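Local structure of DMATS type aromatic prenyltransferase (Micromonospora olivasterospora, 6ZRX) at residues S93-F98 / M131-V136. The protein probably transfers a dimethylallyl group from the prenyl diphosphate donor to the aromatic ring of tryptophan, at its C6 position. Sequence-based numbering, arbitrary orientation. Where two conformers were deposited one is given.
Sequences SATRGF and MWCSLV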
# COMPACT_ATOMS: atom_id res chain seq x y z
N SER A 93 -4.92 8.12 -16.99
CA SER A 93 -6.00 9.07 -17.36
C SER A 93 -7.32 8.71 -16.66
O SER A 93 -7.98 9.62 -16.13
CB SER A 93 -6.17 9.13 -18.86
OG SER A 93 -4.94 9.48 -19.50
N ALA A 94 -7.68 7.42 -16.64
CA ALA A 94 -8.94 6.92 -16.03
C ALA A 94 -8.88 7.09 -14.50
O ALA A 94 -9.90 7.55 -13.92
CB ALA A 94 -9.22 5.49 -16.43
N THR A 95 -7.76 6.73 -13.87
CA THR A 95 -7.59 6.86 -12.40
C THR A 95 -7.61 8.35 -12.02
O THR A 95 -8.31 8.70 -11.06
CB THR A 95 -6.33 6.11 -11.93
OG1 THR A 95 -6.39 4.77 -12.42
CG2 THR A 95 -6.19 6.10 -10.43
N ARG A 96 -6.89 9.19 -12.77
CA ARG A 96 -6.86 10.66 -12.52
C ARG A 96 -8.27 11.25 -12.67
O ARG A 96 -8.66 12.11 -11.82
CB ARG A 96 -5.88 11.36 -13.46
CG ARG A 96 -5.64 12.81 -13.09
CD ARG A 96 -5.17 13.65 -14.26
NE ARG A 96 -3.74 13.47 -14.49
CZ ARG A 96 -3.18 12.93 -15.57
NH1 ARG A 96 -1.86 12.86 -15.63
NH2 ARG A 96 -3.90 12.47 -16.57
N GLY A 97 -9.02 10.83 -13.68
CA GLY A 97 -10.40 11.28 -13.91
C GLY A 97 -11.29 10.97 -12.71
O GLY A 97 -12.06 11.87 -12.29
N PHE A 98 -11.18 9.76 -12.17
CA PHE A 98 -11.92 9.33 -10.95
C PHE A 98 -11.52 10.24 -9.78
O PHE A 98 -12.40 10.78 -9.11
CB PHE A 98 -11.65 7.86 -10.63
CG PHE A 98 -12.07 7.46 -9.24
CD1 PHE A 98 -13.42 7.37 -8.91
CD2 PHE A 98 -11.13 7.19 -8.26
CE1 PHE A 98 -13.81 7.01 -7.63
CE2 PHE A 98 -11.53 6.83 -6.99
CZ PHE A 98 -12.87 6.74 -6.68
N MET A 131 0.02 5.96 -11.66
CA MET A 131 -0.78 6.51 -10.53
C MET A 131 -1.75 5.44 -10.01
O MET A 131 -2.58 4.93 -10.80
CB MET A 131 -1.55 7.76 -10.98
CG MET A 131 -2.62 8.26 -9.99
SD MET A 131 -3.57 9.66 -10.69
CE MET A 131 -2.39 10.99 -10.45
N TRP A 132 -1.65 5.11 -8.73
CA TRP A 132 -2.68 4.34 -7.99
C TRP A 132 -3.30 5.28 -6.96
O TRP A 132 -2.75 6.36 -6.74
CB TRP A 132 -2.10 3.10 -7.30
CG TRP A 132 -1.61 2.03 -8.23
CD1 TRP A 132 -1.88 1.91 -9.56
CD2 TRP A 132 -0.81 0.89 -7.87
NE1 TRP A 132 -1.27 0.79 -10.07
CE2 TRP A 132 -0.60 0.15 -9.06
CE3 TRP A 132 -0.21 0.45 -6.69
CZ2 TRP A 132 0.16 -1.02 -9.08
CZ3 TRP A 132 0.55 -0.70 -6.71
CH2 TRP A 132 0.72 -1.43 -7.89
N CYS A 133 -4.38 4.88 -6.34
CA CYS A 133 -4.92 5.62 -5.19
C CYS A 133 -5.40 4.68 -4.11
O CYS A 133 -5.56 3.46 -4.37
CB CYS A 133 -6.04 6.53 -5.63
SG CYS A 133 -7.46 5.60 -6.23
N SER A 134 -5.58 5.23 -2.92
CA SER A 134 -6.13 4.55 -1.74
C SER A 134 -7.37 5.32 -1.30
O SER A 134 -7.30 6.56 -1.27
CB SER A 134 -5.11 4.44 -0.64
OG SER A 134 -5.67 3.89 0.54
N LEU A 135 -8.45 4.59 -1.05
CA LEU A 135 -9.69 5.07 -0.40
C LEU A 135 -9.59 4.69 1.07
O LEU A 135 -9.39 3.48 1.34
CB LEU A 135 -10.90 4.41 -1.07
CG LEU A 135 -10.99 4.57 -2.58
CD1 LEU A 135 -12.08 3.69 -3.15
CD2 LEU A 135 -11.21 6.01 -2.97
N VAL A 136 -9.66 5.66 1.97
CA VAL A 136 -9.39 5.45 3.42
C VAL A 136 -10.67 5.74 4.20
O VAL A 136 -11.17 6.87 4.11
CB VAL A 136 -8.19 6.29 3.90
CG1 VAL A 136 -7.91 6.08 5.38
CG2 VAL A 136 -6.94 6.02 3.07
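With CG anti to the backbone N (chi1 169°) and the chain extended as far as its sulfur, Met131 reaches from strand 131-137 to the backbone of helix 88-106, where SD lies 3.9 Å from CA of Arg96. The same sulfur rests 4.0 Å from CB of Arg96, so the arginine takes part through the base of its side chain and not through its guanidinium group. Thr95 also turns a methyl to the strand: CG2, anti to its own backbone N, sits 3.8 Å from the carbonyl oxygen of Met131 and 4.2 Å from Met131 CG, the two side chains running alongside each other and pointing opposite ways. Its hydroxyl is hydrogen-bonded to Asn91 O, one turn back in the helix, and to the backbone N of Thr81 in the loop after strand 74-79.

One turn further on, Phe98 carries its ring to Cys133 and Leu135. Both approach the rim of the ring and neither lies over a face: CE2 is 4.3 Å from Cys133 SG and 4.1 Å from Leu135 CD2. Leu35 of helix 26-36 touches Phe98, Cys133 and Leu135 alike, and Leu99 adds a further apolar contact to Met131 and Cys133.

The axes of 93-98 and 131-136 come within 8.3 Å, their chain directions 35° apart, joining an outer helix to the sheet of the ABBA prenyltransferase barrel. Residues alternate along the strand: Met131, Cys133 and Leu135 face the helix, whereas Trp132 points away from it and touches the bound tryptophan. Backbone bonds pair strand 131-137 with strands 74-79 and 144-149. No hydrogen bond links the two segments, so their junction rests on van der Waals contact among aliphatic, sulfur and aromatic groups, with the Met131 carbonyl oxygen against the threonine methyl, in a largely apolar buried layer behind the substrate-binding face.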